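Side-chain contacts in cytochrome P450 reductase (Amycolatopsis methanolica 239, PDB 5OGX), which transfers electrons from NADH, through its FAD and [2Fe-2S] cluster, to a partner cytochrome P450 that O-demethylates lignin-derived aromatics such as guaiacol: residues Pro209-Gly214 and Asp287-Asp292; Phe268-Ser273 and Pro278-Gly283. All coordinates share one frame; numbering follows the deposited sequence. Where two conformers were deposited one is given.

Two ways of building on one parallel sheet are compared here. Contact 1 is wholly buried and apolar: a phenylalanine of helix 285-292 lies against two branched side chains of strand 210-215, an inner strand. Contact 2 is partly buried and joins strand 266-272 to the short outermost strand 281-282, through two backbone hydrogen bonds and bridging water, together with side-chain packing. The two meet through Arg281, which leaves the edge strand to form salt bridges with Glu291 and Asp292 of the helix, and through Ala288, whose CB touches Val271. Since helix 285-292 follows strand 281-282, the chain passes from the partly exposed sheet edge into the helix whose Phe289 faces the buried core.

Contact 1. Residues Pro209-Gly214 and Asp287-Asp292; sequences PMVLIG and DAFVED
Val211 meets Phe289 over one face of its ring, and this pair carries most of a small, wholly apolar contact. Both methyls of Val211 take part. CG2 stands above the plane, nearer the rim than the middle, 3.4 Å from Phe289 CD1 and 3.8 Å from the ring centroid. A direction 27° off the ring normal makes this a CH-pi contact. CG1 lies 3.7 Å from Phe289 CZ, so both branches lie over the same face, CG2 towards CD1 and CG1 towards CZ. Chi1 of 56° turns both methyls to the ring, with CG1 between the backbone N and the carbonyl carbon and CG2 anti to the N.

Leu212, like Met210 before it, is turned to the other face of the strand and packs on helix 219-232. At Ile213 the alternation brings a side chain back to the Phe289 side, where it touches more lightly. The end of its extended chain, CD1, comes within 4.1 Å of Phe289 CB and so supports the root of the aromatic side chain, which it crosses at about a right angle. Elsewhere round the ring Trp299 packs edge-to-face, while Phe317 and Tyr241 add further contacts. A central strand with helices on both faces is characteristic of the NAD-binding domain of ferredoxin reductase-like flavoproteins, a parallel alpha/beta sandwich.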
# COMPACT_ATOMS: atom_id res chain seq x y z
N PRO A 209 -4.32 19.40 7.71
CA PRO A 209 -3.36 19.35 6.60
C PRO A 209 -2.66 18.01 6.50
O PRO A 209 -2.37 17.35 7.51
CB PRO A 209 -2.35 20.46 6.96
CG PRO A 209 -2.50 20.62 8.47
CD PRO A 209 -3.95 20.37 8.75
N MET A 210 -2.32 17.64 5.27
CA MET A 210 -1.66 16.37 4.99
C MET A 210 -0.43 16.59 4.13
O MET A 210 -0.48 17.36 3.16
CB MET A 210 -2.57 15.38 4.25
CG MET A 210 -3.92 15.16 4.86
SD MET A 210 -5.08 14.40 3.70
CE MET A 210 -4.10 13.17 2.87
N VAL A 211 0.66 15.89 4.45
CA VAL A 211 1.80 15.79 3.54
C VAL A 211 1.90 14.34 3.08
O VAL A 211 1.75 13.42 3.89
CB VAL A 211 3.11 16.28 4.18
CG1 VAL A 211 3.41 15.52 5.49
CG2 VAL A 211 4.25 16.12 3.17
N LEU A 212 2.08 14.16 1.78
CA LEU A 212 2.20 12.84 1.17
C LEU A 212 3.52 12.80 0.43
O LEU A 212 3.81 13.71 -0.36
CB LEU A 212 1.03 12.57 0.22
CG LEU A 212 -0.31 12.60 0.95
CD1 LEU A 212 -0.93 13.96 0.68
CD2 LEU A 212 -1.25 11.48 0.51
N ILE A 213 4.33 11.78 0.70
CA ILE A 213 5.66 11.71 0.11
C ILE A 213 5.83 10.35 -0.55
O ILE A 213 5.70 9.31 0.12
CB ILE A 213 6.76 11.97 1.15
CG1 ILE A 213 6.59 13.43 1.64
CG2 ILE A 213 8.12 11.83 0.49
CD1 ILE A 213 7.68 13.93 2.51
N GLY A 214 6.06 10.36 -1.86
CA GLY A 214 6.18 9.15 -2.63
C GLY A 214 7.58 9.02 -3.20
O GLY A 214 8.07 9.95 -3.86
N ASP A 287 13.24 15.93 2.89
CA ASP A 287 13.96 17.18 3.15
C ASP A 287 13.20 18.40 2.63
O ASP A 287 13.22 19.46 3.26
CB ASP A 287 15.35 17.13 2.52
CG ASP A 287 16.20 15.99 3.05
OD1 ASP A 287 15.84 15.39 4.08
OD2 ASP A 287 17.26 15.71 2.44
N ALA A 288 12.56 18.27 1.47
CA ALA A 288 11.86 19.42 0.89
C ALA A 288 10.64 19.80 1.72
O ALA A 288 10.34 20.99 1.88
CB ALA A 288 11.45 19.12 -0.55
N PHE A 289 9.92 18.81 2.26
CA PHE A 289 8.79 19.15 3.11
C PHE A 289 9.25 19.87 4.37
O PHE A 289 8.68 20.88 4.76
CB PHE A 289 8.00 17.89 3.50
CG PHE A 289 7.05 18.10 4.64
CD1 PHE A 289 5.89 18.83 4.46
CD2 PHE A 289 7.29 17.53 5.89
CE1 PHE A 289 4.99 19.02 5.48
CE2 PHE A 289 6.40 17.72 6.94
CZ PHE A 289 5.25 18.46 6.73
N VAL A 290 10.29 19.33 5.02
CA VAL A 290 10.84 19.95 6.22
C VAL A 290 11.23 21.40 5.94
O VAL A 290 11.03 22.29 6.78
CB VAL A 290 12.02 19.12 6.76
CG1 VAL A 290 12.70 19.85 7.90
CG2 VAL A 290 11.54 17.74 7.20
N GLU A 291 11.78 21.66 4.75
CA GLU A 291 12.13 23.03 4.38
C GLU A 291 10.89 23.91 4.25
O GLU A 291 10.91 25.07 4.66
CB GLU A 291 12.90 23.04 3.05
CG GLU A 291 14.34 22.56 3.12
CD GLU A 291 14.91 22.20 1.75
OE1 GLU A 291 14.32 22.61 0.72
OE2 GLU A 291 15.95 21.51 1.71
N ASP A 292 9.82 23.38 3.66
CA ASP A 292 8.60 24.14 3.42
C ASP A 292 7.78 24.36 4.68
O ASP A 292 7.11 25.39 4.82
CB ASP A 292 7.73 23.43 2.38
CG ASP A 292 8.35 23.42 1.00
OD1 ASP A 292 9.26 24.22 0.74
OD2 ASP A 292 7.89 22.62 0.16

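Contact 2. Residues Phe268-Ser273 and Pro278-Gly283; sequences FVPVLS and PAYRGG. Unlike the reference sequence in segment 278-283: Gly282 (reference Ser).
Arg281, Tyr280 and Leu272 bury the most surface of any residues here, together nearly half. Arg281 works through its backbone and its aliphatic part: its carbonyl O accepts a nearly straight bond from Leu272 N (3.0 Å, 167° at the hydrogen), while its CG packs 3.8 Å from Val269 CG1. Bends at chi2 (-85°) and chi3 (-63°) curl the chain towards helix 285-292, where Glu291 and Asp292 form salt bridges with its guanidinium. A water joins Arg281 N to Pro270 O.

Tyr280 lays its ring obliquely against the proline, with CD1 3.8 Å from Pro270 CG. Its CB sits 4.0 Å from Leu272 CG and its CD2 4.1 Å from Leu272 CD1, so the tyrosine touches Pro270 and Leu272, both on the same side of the strand. An alanine in place of Leu272 would probably leave Tyr280 CB and the CD2 side of its ring without their leucine neighbour.

Leu272 O accepts a hydrogen bond from Gly283 N at 2.8 Å, from well above the carbonyl plane. With the bond to Leu272 N it flanks Gly282, so residues 281-282 form a short, weakly bonded parallel edge strand, paired at Leu272 with Gly282. On the opposite face of the strand Val271 CG1 lies 3.4 Å from Gly283 O. Strand 238-244 pairs with the other edge of strand 266-272, and helix 253-262 meets Tyr280 through Leu253.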
# COMPACT_ATOMS: atom_id res chain seq x y z
N PHE A 268 1.83 20.10 -5.77
CA PHE A 268 2.61 18.96 -6.24
C PHE A 268 4.05 19.41 -6.44
O PHE A 268 4.30 20.37 -7.17
CB PHE A 268 2.05 18.39 -7.55
CG PHE A 268 2.78 17.19 -8.03
CD1 PHE A 268 2.66 15.98 -7.34
CD2 PHE A 268 3.59 17.24 -9.15
CE1 PHE A 268 3.33 14.86 -7.77
CE2 PHE A 268 4.27 16.12 -9.58
CZ PHE A 268 4.14 14.93 -8.89
N VAL A 269 4.98 18.70 -5.82
CA VAL A 269 6.38 19.13 -5.77
C VAL A 269 7.31 17.98 -6.16
O VAL A 269 7.61 17.10 -5.33
CB VAL A 269 6.76 19.64 -4.37
CG1 VAL A 269 8.18 20.18 -4.36
CG2 VAL A 269 5.75 20.67 -3.87
N PRO A 270 7.79 17.95 -7.40
CA PRO A 270 8.87 17.02 -7.74
C PRO A 270 10.13 17.38 -6.98
O PRO A 270 10.41 18.55 -6.72
CB PRO A 270 9.05 17.23 -9.25
CG PRO A 270 7.76 17.82 -9.71
CD PRO A 270 7.29 18.67 -8.58
N VAL A 271 10.89 16.35 -6.59
CA VAL A 271 12.18 16.54 -5.91
C VAL A 271 13.17 15.57 -6.53
O VAL A 271 12.96 14.36 -6.48
CB VAL A 271 12.08 16.31 -4.39
CG1 VAL A 271 13.36 16.77 -3.71
CG2 VAL A 271 10.87 17.06 -3.79
N LEU A 272 14.25 16.10 -7.12
CA LEU A 272 15.20 15.30 -7.88
C LEU A 272 16.50 15.14 -7.09
O LEU A 272 17.12 16.13 -6.71
CB LEU A 272 15.51 15.93 -9.24
CG LEU A 272 14.39 16.60 -10.05
CD1 LEU A 272 14.90 17.00 -11.44
CD2 LEU A 272 13.16 15.74 -10.17
N SER A 273 16.91 13.89 -6.88
CA SER A 273 18.05 13.58 -6.03
C SER A 273 19.37 13.48 -6.78
O SER A 273 20.42 13.81 -6.21
CB SER A 273 17.79 12.28 -5.27
OG SER A 273 17.58 11.21 -6.19
N PRO A 278 16.87 22.88 -13.48
CA PRO A 278 16.53 24.20 -12.91
C PRO A 278 15.06 24.37 -12.62
O PRO A 278 14.70 25.20 -11.78
CB PRO A 278 17.00 25.19 -14.00
CG PRO A 278 17.95 24.42 -14.84
CD PRO A 278 17.50 23.00 -14.81
N ALA A 279 14.19 23.61 -13.29
CA ALA A 279 12.76 23.76 -13.09
C ALA A 279 12.27 23.19 -11.76
O ALA A 279 11.13 23.49 -11.38
CB ALA A 279 11.99 23.10 -14.23
N TYR A 280 13.09 22.41 -11.06
CA TYR A 280 12.59 21.54 -10.00
C TYR A 280 13.46 21.61 -8.75
O TYR A 280 14.67 21.81 -8.84
CB TYR A 280 12.52 20.09 -10.49
CG TYR A 280 11.56 19.87 -11.62
CD1 TYR A 280 10.20 20.10 -11.45
CD2 TYR A 280 12.00 19.44 -12.87
CE1 TYR A 280 9.31 19.91 -12.49
CE2 TYR A 280 11.12 19.26 -13.92
CZ TYR A 280 9.77 19.49 -13.73
OH TYR A 280 8.89 19.31 -14.76
N ARG A 281 12.83 21.37 -7.60
CA ARG A 281 13.54 21.25 -6.33
C ARG A 281 14.55 20.10 -6.39
O ARG A 281 14.29 19.05 -6.98
CB ARG A 281 12.56 21.00 -5.18
CG ARG A 281 11.41 21.99 -5.08
CD ARG A 281 11.80 23.22 -4.30
NE ARG A 281 12.16 22.95 -2.91
CZ ARG A 281 11.29 22.90 -1.91
NH1 ARG A 281 10.00 23.11 -2.13
NH2 ARG A 281 11.71 22.66 -0.68
N GLY A 282 15.69 20.29 -5.75
CA GLY A 282 16.70 19.26 -5.66
C GLY A 282 16.71 18.59 -4.29
O GLY A 282 16.18 19.12 -3.32
N GLY A 283 17.31 17.41 -4.24
CA GLY A 283 17.52 16.74 -2.98
C GLY A 283 16.60 15.56 -2.74
O GLY A 283 16.16 14.89 -3.68
O HOH W 1 10.00 20.84 -7.99
O HOH W 2 14.33 12.94 -4.53